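Local structure of putative fumarylacetoacetate hydrolase family protein (Yersinia pestis, 3S52) at residues A[28-33]-A[166-171]; A[146-151]-A[210-215]; A[19-24]-A[182-187]; A[77-82]-A[95-100]; A[52-57]-A[131-136]. The protein is of unknown function but belongs to the fumarylacetoacetate hydrolase family, with a mixed beta-sheet core, and forms a dimer in the model. One frame throughout, in Å; residues are numbered along the deposited sequence.

Interaction 1. Residues A[28-33]-A[166-171]. With SO4 (sulfate ion), chain E.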
# COMPACT_ATOMS: atom_id res chain seq x y z
N ASN A 28 -1.92 0.22 -18.11
CA ASN A 28 -2.52 -0.98 -18.70
C ASN A 28 -3.40 -0.81 -19.97
O ASN A 28 -4.00 -1.76 -20.45
CB ASN A 28 -3.21 -1.83 -17.63
CG ASN A 28 -3.25 -3.31 -17.99
OD1 ASN A 28 -2.33 -3.85 -18.59
ND2 ASN A 28 -4.33 -3.98 -17.60
N TYR A 29 -3.50 0.42 -20.49
CA TYR A 29 -4.19 0.69 -21.76
C TYR A 29 -3.28 1.57 -22.62
O TYR A 29 -2.80 2.61 -22.16
CB TYR A 29 -5.50 1.45 -21.52
CG TYR A 29 -6.61 0.65 -20.89
CD1 TYR A 29 -6.56 0.30 -19.55
CD2 TYR A 29 -7.74 0.28 -21.62
CE1 TYR A 29 -7.59 -0.44 -18.96
CE2 TYR A 29 -8.77 -0.45 -21.04
CZ TYR A 29 -8.69 -0.79 -19.70
OH TYR A 29 -9.69 -1.50 -19.10
N ALA A 30 -3.05 1.17 -23.86
CA ALA A 30 -2.09 1.87 -24.73
C ALA A 30 -2.40 3.36 -24.93
O ALA A 30 -1.49 4.18 -24.92
CB ALA A 30 -1.96 1.16 -26.07
N GLU A 31 -3.67 3.70 -25.12
CA GLU A 31 -4.04 5.09 -25.32
C GLU A 31 -3.83 5.94 -24.06
O GLU A 31 -3.61 7.14 -24.15
CB GLU A 31 -5.47 5.21 -25.87
CG GLU A 31 -5.58 4.74 -27.32
CD GLU A 31 -6.98 4.84 -27.90
OE1 GLU A 31 -7.83 3.97 -27.59
OE2 GLU A 31 -7.23 5.79 -28.69
N HIS A 32 -3.90 5.31 -22.89
CA HIS A 32 -3.61 6.03 -21.66
C HIS A 32 -2.10 6.23 -21.52
O HIS A 32 -1.63 7.31 -21.13
CB HIS A 32 -4.17 5.31 -20.44
CG HIS A 32 -3.75 5.93 -19.15
ND1 HIS A 32 -3.99 7.25 -18.85
CD2 HIS A 32 -3.06 5.43 -18.09
CE1 HIS A 32 -3.50 7.53 -17.66
NE2 HIS A 32 -2.92 6.44 -17.18
N ILE A 33 -1.33 5.19 -21.84
CA ILE A 33 0.11 5.35 -21.85
C ILE A 33 0.54 6.51 -22.75
O ILE A 33 1.47 7.26 -22.42
CB ILE A 33 0.81 4.08 -22.28
CG1 ILE A 33 0.58 2.97 -21.26
CG2 ILE A 33 2.30 4.34 -22.41
CD1 ILE A 33 1.22 1.63 -21.65
N ASP A 166 -9.32 -3.77 -24.24
CA ASP A 166 -8.11 -3.04 -24.61
C ASP A 166 -7.00 -3.17 -23.57
O ASP A 166 -5.91 -2.63 -23.75
CB ASP A 166 -8.44 -1.57 -24.93
CG ASP A 166 -9.27 -1.42 -26.21
OD1 ASP A 166 -9.14 -2.28 -27.11
OD2 ASP A 166 -10.05 -0.46 -26.33
N MSE A 167 -7.26 -3.89 -22.48
CA MSE A 167 -6.21 -4.13 -21.49
C MSE A 167 -4.98 -4.73 -22.15
O MSE A 167 -5.10 -5.66 -22.96
CB MSE A 167 -6.69 -5.06 -20.37
CG MSE A 167 -7.63 -4.36 -19.40
SE MSE A 167 -8.32 -5.50 -17.98
CE MSE A 167 -9.62 -4.28 -17.27
N ILE A 168 -3.80 -4.21 -21.81
CA ILE A 168 -2.54 -4.76 -22.30
C ILE A 168 -2.25 -6.09 -21.61
O ILE A 168 -1.92 -7.06 -22.27
CB ILE A 168 -1.37 -3.76 -22.09
CG1 ILE A 168 -1.49 -2.57 -23.05
CG2 ILE A 168 -0.03 -4.47 -22.26
CD1 ILE A 168 -0.55 -1.41 -22.72
N THR A 169 -2.39 -6.13 -20.29
CA THR A 169 -2.33 -7.40 -19.59
C THR A 169 -3.75 -7.73 -19.11
O THR A 169 -4.30 -7.00 -18.30
CB THR A 169 -1.36 -7.35 -18.38
OG1 THR A 169 -0.10 -6.80 -18.78
CG2 THR A 169 -1.14 -8.76 -17.79
N PRO A 170 -4.35 -8.81 -19.65
CA PRO A 170 -5.72 -9.20 -19.33
C PRO A 170 -5.88 -9.55 -17.86
O PRO A 170 -4.88 -9.82 -17.19
CB PRO A 170 -5.93 -10.45 -20.19
CG PRO A 170 -4.95 -10.31 -21.28
CD PRO A 170 -3.75 -9.75 -20.61
N ILE A 171 -7.12 -9.54 -17.37
CA ILE A 171 -7.42 -9.71 -15.94
C ILE A 171 -6.77 -10.91 -15.26
O ILE A 171 -6.13 -10.79 -14.22
CB ILE A 171 -8.95 -9.80 -15.72
CG1 ILE A 171 -9.62 -8.46 -16.04
CG2 ILE A 171 -9.26 -10.25 -14.31
CD1 ILE A 171 -11.13 -8.58 -16.20
S SO4 E . -0.96 5.42 -14.32
O1 SO4 E . -1.57 6.71 -14.65
O2 SO4 E . -1.41 4.99 -13.02
O3 SO4 E . -1.33 4.41 -15.31
O4 SO4 E . 0.50 5.61 -14.31
O HOH W 1 0.16 -4.21 -17.99
O HOH W 2 -4.48 -0.81 -25.18
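At the junction of two loops, one leading into helix 30-35 and the other into helix 171-181, the N28 amide acts as a clamp. Its carboxamide lies along the backbone of T169 and makes two bonds with it: T169 N donates to N28 OD1 at 2.8 Å, in the carbonyl plane and on a lone pair, and N28 ND2 returns a bond to T169 O at 3.1 Å, almost straight (172°) and within the amide plane. CG stands anti to the backbone N (chi1 -152°), which turns the amide to T169 while the main chain of N28 serves I168, whose N reaches N28 O at 2.8 Å from above the carbonyl plane. ND2 also bonds T192 O and a water joins OD1 to T169 OG1, so both ends of the buried amide have two partners and its flip is fixed. Y29 is the N-cap residue of helix 30-35, and its phenol lies alongside M167, a selenomethionine, with Y29 CZ 3.7 Å from M167 CG. M167 N sits over one face of the ring. The side chains of I33 and I168 cross at about a right angle, CD1 to CD1 3.7 Å. In the first turn of the helix, H32 NE2 donates to O1 of a sulfate, probably a crystallisation ion, at 2.9 Å; S27 N and K125 NZ also hold it, and H32 ND1 bonds E35, which would favour a charged imidazole.

Interaction 2. Residues A[146-151]-A[210-215]. With SO4 (sulfate ion), chain F.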
# COMPACT_ATOMS: atom_id res chain seq x y z
N GLN A 146 -13.56 -9.37 -19.69
CA GLN A 146 -12.60 -8.82 -20.64
C GLN A 146 -13.27 -8.11 -21.81
O GLN A 146 -12.62 -7.77 -22.79
CB GLN A 146 -11.69 -9.94 -21.15
CG GLN A 146 -10.27 -9.51 -21.47
CD GLN A 146 -9.54 -8.97 -20.26
OE1 GLN A 146 -9.23 -9.70 -19.32
NE2 GLN A 146 -9.25 -7.68 -20.27
N GLN A 147 -14.58 -7.88 -21.69
CA GLN A 147 -15.32 -7.19 -22.75
C GLN A 147 -16.26 -6.14 -22.16
O GLN A 147 -17.14 -5.63 -22.84
CB GLN A 147 -16.10 -8.19 -23.59
CG GLN A 147 -15.27 -8.86 -24.66
CD GLN A 147 -16.07 -9.23 -25.88
OE1 GLN A 147 -16.14 -8.47 -26.85
NE2 GLN A 147 -16.70 -10.39 -25.85
N ALA A 148 -16.04 -5.82 -20.89
CA ALA A 148 -16.85 -4.82 -20.19
C ALA A 148 -16.60 -3.37 -20.61
O ALA A 148 -15.46 -2.96 -20.83
CB ALA A 148 -16.69 -4.98 -18.69
N ASP A 149 -17.68 -2.59 -20.69
CA ASP A 149 -17.63 -1.18 -21.02
C ASP A 149 -17.58 -0.30 -19.77
O ASP A 149 -18.26 -0.56 -18.79
CB ASP A 149 -18.82 -0.80 -21.90
CG ASP A 149 -18.74 -1.41 -23.29
OD1 ASP A 149 -17.94 -0.90 -24.13
OD2 ASP A 149 -19.47 -2.39 -23.54
N LEU A 150 -16.76 0.74 -19.82
CA LEU A 150 -16.64 1.69 -18.73
C LEU A 150 -16.82 3.08 -19.30
O LEU A 150 -16.21 3.42 -20.31
CB LEU A 150 -15.22 1.63 -18.15
CG LEU A 150 -14.66 0.33 -17.61
CD1 LEU A 150 -13.14 0.40 -17.56
CD2 LEU A 150 -15.23 0.07 -16.23
N SER A 151 -17.62 3.91 -18.65
CA SER A 151 -17.79 5.27 -19.11
C SER A 151 -17.91 6.22 -17.93
O SER A 151 -18.47 5.87 -16.89
CB SER A 151 -19.00 5.40 -20.03
OG SER A 151 -20.18 5.07 -19.33
N MSE A 210 -20.71 4.55 -15.53
CA MSE A 210 -21.40 3.36 -16.02
C MSE A 210 -20.49 2.18 -16.22
O MSE A 210 -19.36 2.32 -16.71
CB MSE A 210 -22.17 3.67 -17.29
CG MSE A 210 -23.55 4.23 -17.01
SE MSE A 210 -24.45 4.69 -18.66
CE MSE A 210 -23.80 6.51 -18.81
N LEU A 211 -20.98 1.01 -15.81
CA LEU A 211 -20.26 -0.24 -15.97
C LEU A 211 -21.23 -1.13 -16.72
O LEU A 211 -22.29 -1.49 -16.19
CB LEU A 211 -19.91 -0.85 -14.62
CG LEU A 211 -19.19 -2.20 -14.64
CD1 LEU A 211 -17.85 -2.10 -15.35
CD2 LEU A 211 -19.00 -2.73 -13.21
N ASN A 212 -20.87 -1.45 -17.96
CA ASN A 212 -21.82 -1.99 -18.90
C ASN A 212 -23.09 -1.17 -18.83
O ASN A 212 -23.03 0.06 -18.87
CB ASN A 212 -22.05 -3.46 -18.63
CG ASN A 212 -20.83 -4.30 -18.96
OD1 ASN A 212 -20.09 -3.99 -19.90
ND2 ASN A 212 -20.59 -5.34 -18.17
N GLY A 213 -24.23 -1.83 -18.70
CA GLY A 213 -25.50 -1.11 -18.69
C GLY A 213 -25.94 -0.58 -17.33
O GLY A 213 -27.12 -0.30 -17.12
N LYS A 214 -25.00 -0.45 -16.39
CA LYS A 214 -25.41 -0.12 -15.02
C LYS A 214 -24.78 1.17 -14.55
O LYS A 214 -23.59 1.41 -14.78
CB LYS A 214 -25.09 -1.28 -14.09
CG LYS A 214 -25.75 -2.57 -14.53
CD LYS A 214 -25.37 -3.73 -13.64
CE LYS A 214 -25.98 -3.57 -12.26
NZ LYS A 214 -27.46 -3.44 -12.33
N THR A 215 -25.57 2.00 -13.87
CA THR A 215 -25.19 3.38 -13.58
C THR A 215 -25.09 3.74 -12.09
O THR A 215 -25.92 3.33 -11.29
CB THR A 215 -26.19 4.34 -14.25
OG1 THR A 215 -26.19 4.09 -15.66
CG2 THR A 215 -25.81 5.78 -14.00
S SO4 F . -28.90 0.08 -12.55
O1 SO4 F . -29.47 0.96 -13.57
O2 SO4 F . -29.92 -0.28 -11.56
O3 SO4 F . -28.43 -1.14 -13.22
O4 SO4 F . -27.81 0.76 -11.87
O HOH W 3 -20.73 1.52 -19.80
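D149 O is gripped by two donors: a firm bond from N212 N at 2.9 Å, in the carbonyl plane and on a lone pair, and a weak one from a water that also donates to N212 O. The same two residues are tied a second time through the N212 side chain. Its CG is anti to the carbonyl carbon (chi1 -69°), so that OD1 meets D149 N at 2.9 Å in a nearly straight bond (168°), the donor standing above the carbonyl plane. OD1 takes the place of a strand carbonyl just where the chain of 210-215 leaves for the type II' turn L211 to K214. Beyond this, strands 149-154 and 206-211 run antiparallel. S151 and M210, a selenomethionine, form a hydrogen-bonded pair, with M210 N to S151 O at 2.9 Å, and S151 OG packs against M210 CB at 3.2 Å. L150 and L211 are the non-hydrogen-bonded pair; they lie side by side, CD2 of L150 touching CD1 of L211 at 3.5 Å, and face the interior at I74 and L76. The carboxylate of D149 has its partner in N163. On the far side of the turn, K214 NZ binds a sulfate at O3 (2.7 Å) and faces W10 in a cation-pi contact. The turn end is thus held by polar bonds, the N212 side chain carrying the pairing on to the first residue of strand 149-154, past the point where the hairpin turns.

Interaction 3. Residues A[19-24]-A[182-187]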
# COMPACT_ATOMS: atom_id res chain seq x y z
N VAL A 19 -12.00 -6.35 4.53
CA VAL A 19 -11.43 -5.27 3.74
C VAL A 19 -9.98 -5.14 4.16
O VAL A 19 -9.69 -5.04 5.35
CB VAL A 19 -12.17 -3.97 4.03
CG1 VAL A 19 -11.49 -2.77 3.33
CG2 VAL A 19 -13.65 -4.12 3.63
N ASN A 20 -9.06 -5.19 3.20
CA ASN A 20 -7.65 -4.96 3.52
C ASN A 20 -6.95 -4.01 2.57
O ASN A 20 -6.55 -2.91 2.96
CB ASN A 20 -6.86 -6.28 3.60
CG ASN A 20 -7.19 -7.07 4.84
OD1 ASN A 20 -7.98 -8.03 4.81
ND2 ASN A 20 -6.59 -6.66 5.96
N LYS A 21 -6.79 -4.44 1.32
CA LYS A 21 -6.04 -3.64 0.36
C LYS A 21 -6.62 -3.69 -1.05
O LYS A 21 -7.50 -4.51 -1.35
CB LYS A 21 -4.55 -4.05 0.32
CG LYS A 21 -4.30 -5.49 -0.20
CD LYS A 21 -2.80 -5.83 -0.24
CE LYS A 21 -2.55 -7.32 -0.55
NZ LYS A 21 -3.15 -8.24 0.49
N VAL A 22 -6.09 -2.82 -1.89
CA VAL A 22 -6.43 -2.73 -3.31
C VAL A 22 -5.11 -2.78 -4.08
O VAL A 22 -4.24 -1.95 -3.86
CB VAL A 22 -7.14 -1.39 -3.59
CG1 VAL A 22 -7.62 -1.32 -5.03
CG2 VAL A 22 -8.29 -1.20 -2.63
N VAL A 23 -4.94 -3.79 -4.95
CA VAL A 23 -3.73 -3.92 -5.76
C VAL A 23 -4.09 -3.44 -7.16
O VAL A 23 -5.12 -3.81 -7.70
CB VAL A 23 -3.18 -5.36 -5.77
CG1 VAL A 23 -1.81 -5.44 -6.50
CG2 VAL A 23 -3.04 -5.87 -4.35
N CYS A 24 -3.26 -2.57 -7.71
CA CYS A 24 -3.62 -1.79 -8.88
C CYS A 24 -2.56 -1.90 -9.92
O CYS A 24 -1.40 -2.15 -9.60
CB CYS A 24 -3.74 -0.31 -8.50
SG CYS A 24 -4.84 0.03 -7.10
N PHE A 182 2.22 -10.26 -3.90
CA PHE A 182 1.30 -10.02 -2.78
C PHE A 182 0.26 -11.13 -2.63
O PHE A 182 -0.40 -11.51 -3.59
CB PHE A 182 0.62 -8.67 -2.96
CG PHE A 182 1.54 -7.61 -3.53
CD1 PHE A 182 2.60 -7.12 -2.78
CD2 PHE A 182 1.35 -7.12 -4.80
CE1 PHE A 182 3.45 -6.16 -3.30
CE2 PHE A 182 2.20 -6.16 -5.32
CZ PHE A 182 3.25 -5.69 -4.57
N THR A 183 0.15 -11.68 -1.43
CA THR A 183 -0.98 -12.57 -1.16
C THR A 183 -2.25 -11.72 -1.29
O THR A 183 -2.36 -10.65 -0.69
CB THR A 183 -0.91 -13.18 0.25
OG1 THR A 183 0.12 -14.18 0.28
CG2 THR A 183 -2.26 -13.82 0.65
N LEU A 184 -3.19 -12.17 -2.11
CA LEU A 184 -4.45 -11.46 -2.25
C LEU A 184 -5.50 -12.17 -1.41
O LEU A 184 -5.93 -13.27 -1.76
CB LEU A 184 -4.88 -11.39 -3.71
CG LEU A 184 -3.85 -10.85 -4.71
CD1 LEU A 184 -4.46 -10.73 -6.09
CD2 LEU A 184 -3.29 -9.51 -4.25
N ARG A 185 -5.90 -11.56 -0.30
CA ARG A 185 -6.82 -12.22 0.61
C ARG A 185 -8.23 -12.11 0.06
O ARG A 185 -8.53 -11.22 -0.75
CB ARG A 185 -6.73 -11.59 2.00
CG ARG A 185 -5.33 -11.66 2.66
CD ARG A 185 -5.44 -11.61 4.20
NE ARG A 185 -4.16 -11.46 4.90
CZ ARG A 185 -3.29 -12.46 5.08
NH1 ARG A 185 -2.16 -12.24 5.75
NH2 ARG A 185 -3.54 -13.66 4.60
N ALA A 186 -9.10 -13.02 0.48
CA ALA A 186 -10.52 -12.86 0.21
C ALA A 186 -10.89 -11.46 0.68
O ALA A 186 -10.51 -11.05 1.78
CB ALA A 186 -11.32 -13.91 0.98
N GLY A 187 -11.62 -10.72 -0.15
CA GLY A 187 -11.99 -9.37 0.20
C GLY A 187 -11.04 -8.32 -0.36
O GLY A 187 -11.32 -7.13 -0.30
O HOH W 4 -9.89 -4.87 0.44
O HOH W 5 -9.11 -8.66 2.53
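F182 opens the loop that follows helix 171-181, its CB directed at strand 21-26, and its ring carbon CD2 meets V23 CG1 obliquely at 4.0 Å. T183 contributes its carbonyl: K21 NZ donates to T183 O at 2.8 Å, approaching nearly along the C=O axis. The lysine reaches it with CG in the crowded position between backbone N and carbonyl carbon (chi1 65°) and a bend only at the last torsion. NZ is also paired with D188 in a salt bridge, which should keep it charged. L184 CD2 meets V23 CG2 at 3.6 Å, so the two methyls of V23 are divided between F182 and L184. R185 carries its guanidinium past N20 to a salt bridge with E51 of the second subunit, while T183 OG1 bonds D128 of that subunit. At A186 and G187 water takes over: one molecule lies within bonding reach of A186 O and N20 OD1, another donates to G187 O at 2.8 Å and to K21 O while accepting from N20 N. G187 has a positive phi (95°) as the chain turns toward strand 189-191. This is a helix-to-strand loop leading into an interior strand of the mixed sheet, parallel to 21-26, at the dimer interface.

Interaction 4. Residues A[77-82]-A[95-100]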
# COMPACT_ATOMS: atom_id res chain seq x y z
N ALA A 77 -13.03 -2.89 -11.35
CA ALA A 77 -12.53 -3.44 -10.08
C ALA A 77 -12.98 -4.90 -9.96
O ALA A 77 -14.11 -5.23 -10.29
CB ALA A 77 -13.05 -2.63 -8.89
N VAL A 78 -12.08 -5.76 -9.48
CA VAL A 78 -12.36 -7.18 -9.34
C VAL A 78 -12.25 -7.54 -7.87
O VAL A 78 -11.27 -7.19 -7.21
CB VAL A 78 -11.32 -8.00 -10.13
CG1 VAL A 78 -11.60 -9.48 -10.03
CG2 VAL A 78 -11.28 -7.53 -11.59
N LEU A 79 -13.27 -8.20 -7.34
CA LEU A 79 -13.29 -8.63 -5.95
C LEU A 79 -12.80 -10.06 -5.84
O LEU A 79 -13.33 -10.96 -6.50
CB LEU A 79 -14.72 -8.50 -5.38
CG LEU A 79 -14.99 -8.90 -3.92
CD1 LEU A 79 -14.18 -8.08 -2.94
CD2 LEU A 79 -16.47 -8.79 -3.59
N ILE A 80 -11.79 -10.27 -5.00
CA ILE A 80 -11.27 -11.60 -4.77
C ILE A 80 -12.08 -12.29 -3.65
O ILE A 80 -12.26 -11.72 -2.58
CB ILE A 80 -9.77 -11.57 -4.36
CG1 ILE A 80 -8.94 -10.77 -5.37
CG2 ILE A 80 -9.25 -13.00 -4.21
CD1 ILE A 80 -9.03 -11.28 -6.80
N GLY A 81 -12.57 -13.50 -3.92
CA GLY A 81 -13.35 -14.23 -2.92
C GLY A 81 -12.62 -15.39 -2.26
O GLY A 81 -13.12 -15.97 -1.30
N THR A 82 -11.45 -15.74 -2.79
CA THR A 82 -10.65 -16.85 -2.27
C THR A 82 -9.20 -16.43 -2.29
O THR A 82 -8.74 -15.89 -3.29
CB THR A 82 -10.79 -18.08 -3.19
OG1 THR A 82 -12.18 -18.42 -3.35
CG2 THR A 82 -10.03 -19.28 -2.63
N ALA A 95 -11.32 -17.83 -8.36
CA ALA A 95 -11.28 -17.07 -7.12
C ALA A 95 -12.05 -15.74 -7.19
O ALA A 95 -12.25 -15.07 -6.18
CB ALA A 95 -9.82 -16.81 -6.70
N ILE A 96 -12.47 -15.36 -8.39
CA ILE A 96 -13.10 -14.05 -8.56
C ILE A 96 -14.56 -14.05 -8.07
O ILE A 96 -15.36 -14.90 -8.48
CB ILE A 96 -12.95 -13.54 -10.00
CG1 ILE A 96 -11.45 -13.31 -10.31
CG2 ILE A 96 -13.74 -12.27 -10.21
CD1 ILE A 96 -11.13 -12.97 -11.75
N ALA A 97 -14.86 -13.17 -7.12
CA ALA A 97 -16.21 -13.07 -6.55
C ALA A 97 -17.19 -12.18 -7.31
O ALA A 97 -18.37 -12.48 -7.42
CB ALA A 97 -16.16 -12.69 -5.07
N GLY A 98 -16.71 -11.06 -7.83
CA GLY A 98 -17.61 -10.13 -8.50
C GLY A 98 -16.86 -8.99 -9.13
O GLY A 98 -15.65 -8.86 -8.97
N TYR A 99 -17.58 -8.15 -9.86
CA TYR A 99 -16.94 -7.03 -10.51
C TYR A 99 -17.60 -5.70 -10.18
O TYR A 99 -18.80 -5.64 -9.92
CB TYR A 99 -16.94 -7.25 -12.02
CG TYR A 99 -16.21 -8.50 -12.46
CD1 TYR A 99 -14.84 -8.51 -12.57
CD2 TYR A 99 -16.91 -9.66 -12.79
CE1 TYR A 99 -14.16 -9.65 -12.98
CE2 TYR A 99 -16.25 -10.80 -13.20
CZ TYR A 99 -14.87 -10.78 -13.30
OH TYR A 99 -14.18 -11.90 -13.70
N GLY A 100 -16.83 -4.63 -10.23
CA GLY A 100 -17.31 -3.32 -9.84
C GLY A 100 -16.56 -2.28 -10.64
O GLY A 100 -15.78 -2.60 -11.53
O HOH W 6 -14.33 -17.10 -4.80
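Two neighbouring antiparallel strands of the mixed sheet, 70-80 and 96-107, joined through helix 89-95, meet here at the ends nearest that helix. Their short axes lie 4.7 Å apart at 161°. A77 and G100 form a hydrogen-bonded pair, A77 N to G100 O at 2.8 Å from well above the carbonyl plane and G100 N back to A77 O in plane. L79 N follows with an almost straight bond to G98 O (177°). L79 O then accepts from A97 N, and G81 N runs along the axis of A95 O at 2.8 Å. Between these rungs V78 divides its methyls. CG1, anti to the backbone N, is 3.5 Å from I96 CG2, the two side chains crossing obliquely; CG2 is 3.8 Å from Y99 CD1, at the edge of the ring, with V78 and Y99 side by side. The Y99 ring also meets that of F142, planes at about 30°, and helix 171-181 packs I175 on V78 and I80. A77 and L79 project to the opposite face, where I133 and F136 of strand 131-138 touch them and L79 CG lies 4.1 Å from A97 CB. G81 passes close to the same methyl, its N 3.9 Å from A97 CB. Pairing of L79 with G98 is loose, but V78 faces Y99 and I80 faces I96, so A97 and G98 together stand opposite L79: a classic beta bulge in an antiparallel pair.

Interaction 5. Residues A[52-57]-A[131-136]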
# COMPACT_ATOMS: atom_id res chain seq x y z
N THR A 52 -7.83 2.73 4.00
CA THR A 52 -8.21 4.13 4.16
C THR A 52 -8.47 4.89 2.84
O THR A 52 -8.99 6.00 2.85
CB THR A 52 -7.17 4.91 4.98
OG1 THR A 52 -5.85 4.54 4.55
CG2 THR A 52 -7.33 4.59 6.47
N ALA A 53 -8.08 4.30 1.71
CA ALA A 53 -8.35 4.92 0.41
C ALA A 53 -9.80 4.66 -0.03
O ALA A 53 -10.41 5.44 -0.76
CB ALA A 53 -7.38 4.39 -0.63
N LEU A 54 -10.34 3.53 0.43
CA LEU A 54 -11.62 3.04 -0.05
C LEU A 54 -12.82 3.80 0.52
O LEU A 54 -12.86 4.10 1.70
CB LEU A 54 -11.76 1.55 0.26
CG LEU A 54 -10.99 0.63 -0.68
CD1 LEU A 54 -10.70 -0.72 -0.01
CD2 LEU A 54 -11.74 0.44 -1.99
N CYS A 55 -13.80 4.07 -0.34
CA CYS A 55 -15.05 4.69 0.08
C CYS A 55 -16.18 4.37 -0.90
O CYS A 55 -15.93 3.86 -2.00
CB CYS A 55 -14.90 6.20 0.28
SG CYS A 55 -14.24 7.08 -1.14
N ASP A 56 -17.41 4.63 -0.49
CA ASP A 56 -18.58 4.31 -1.30
C ASP A 56 -18.75 5.40 -2.38
O ASP A 56 -19.04 6.56 -2.08
CB ASP A 56 -19.80 4.25 -0.38
CG ASP A 56 -21.10 3.95 -1.11
OD1 ASP A 56 -21.13 3.94 -2.36
OD2 ASP A 56 -22.12 3.74 -0.42
N ILE A 57 -18.59 5.02 -3.64
CA ILE A 57 -18.70 5.98 -4.73
C ILE A 57 -20.09 6.64 -4.79
O ILE A 57 -20.23 7.75 -5.30
CB ILE A 57 -18.33 5.34 -6.09
CG1 ILE A 57 -17.83 6.40 -7.08
CG2 ILE A 57 -19.49 4.50 -6.65
CD1 ILE A 57 -16.98 5.81 -8.21
N CYS A 131 -9.90 6.02 -3.54
CA CYS A 131 -10.49 4.90 -4.26
C CYS A 131 -11.99 4.74 -3.96
O CYS A 131 -12.40 3.79 -3.30
CB CYS A 131 -9.73 3.61 -3.99
SG CYS A 131 -10.22 2.22 -5.07
N PRO A 132 -12.79 5.68 -4.46
CA PRO A 132 -14.25 5.55 -4.49
C PRO A 132 -14.62 4.36 -5.34
O PRO A 132 -14.14 4.26 -6.48
CB PRO A 132 -14.71 6.82 -5.22
CG PRO A 132 -13.55 7.75 -5.17
CD PRO A 132 -12.33 6.89 -5.14
N ILE A 133 -15.49 3.49 -4.83
CA ILE A 133 -15.82 2.26 -5.55
C ILE A 133 -17.31 1.92 -5.42
O ILE A 133 -17.95 2.26 -4.41
CB ILE A 133 -14.95 1.09 -5.04
CG1 ILE A 133 -15.19 -0.17 -5.86
CG2 ILE A 133 -15.21 0.82 -3.58
CD1 ILE A 133 -14.01 -1.16 -5.75
N SER A 134 -17.83 1.27 -6.45
CA SER A 134 -19.22 0.82 -6.50
C SER A 134 -19.44 -0.47 -5.70
O SER A 134 -18.50 -1.05 -5.16
CB SER A 134 -19.62 0.54 -7.97
OG SER A 134 -18.93 -0.62 -8.47
N GLY A 135 -20.69 -0.92 -5.67
CA GLY A 135 -21.01 -2.24 -5.20
C GLY A 135 -20.55 -3.24 -6.25
O GLY A 135 -20.25 -2.85 -7.38
N PHE A 136 -20.51 -4.51 -5.88
CA PHE A 136 -20.08 -5.56 -6.79
C PHE A 136 -21.23 -6.35 -7.40
O PHE A 136 -22.24 -6.63 -6.74
CB PHE A 136 -19.06 -6.48 -6.12
CG PHE A 136 -17.76 -5.80 -5.83
CD1 PHE A 136 -16.77 -5.74 -6.79
CD2 PHE A 136 -17.56 -5.16 -4.62
CE1 PHE A 136 -15.58 -5.07 -6.53
CE2 PHE A 136 -16.37 -4.50 -4.35
CZ PHE A 136 -15.38 -4.46 -5.32
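A53, at the end of a short 3-10 turn, begins the pairing: its O accepts from C131 N at 2.9 Å, the donor standing above the carbonyl plane. L54 comes next, its CA-H pointing at C131 O and its CD2 lying 3.9 Å from C131 SG and 3.8 Å from I133 CG2. L54 and I133 run side by side in the same direction, and I189 of strand 189-191 touches both. C55 is gripped through both backbone groups: its N gives a longer bond to C131 O (3.3 Å), and its O receives I133 N at 2.9 Å nearly along the C=O axis. This alternation, one residue bonding to two that flank its partner, is the parallel beta ladder of strands 54-56 and 131-138 in the mixed sheet, the short strand axes splayed by 36°. C55 SG, set between backbone N and carbonyl carbon (chi1 54°), rests on P132, whose nitrogen has no H to give; its CA-H makes a CA-H...O contact with C55 O, and the flanking C131 and I133 carry the ladder bonds. D56 OD1 accepts from R58 N. I57 ends the run with an almost straight bond from its N to I133 O (2.9 Å, 175°). Its side chain crosses the proline at about a right angle, CG1 3.7 Å from P132 CB, while CG2 lies over the I133 carbonyl; L103 of strand 96-107 packs against both I57 and P132.

Interactions 3, 4 and 5 all reach the same mixed sheet. Interactions 3 and 4 have centres about 10 Å apart and touch where G187 N meets I80 O, while interaction 5 lies about 14 Å from each, centre to centre, and meets interaction 4 through A77 with I133. Interaction 2 belongs to the separate four-stranded antiparallel sheet, yet its L211 packs on G100. Interaction 1 touches interaction 2 through Q146, whose OE1 takes I171 N. Along the chain, interaction 4 nests inside interaction 5, 5 inside 1, and 1 inside 3, whereas interaction 2 crosses 1 and 3. Mostly sequence-distant segments thus close one compact domain, with interaction 3 at the second subunit.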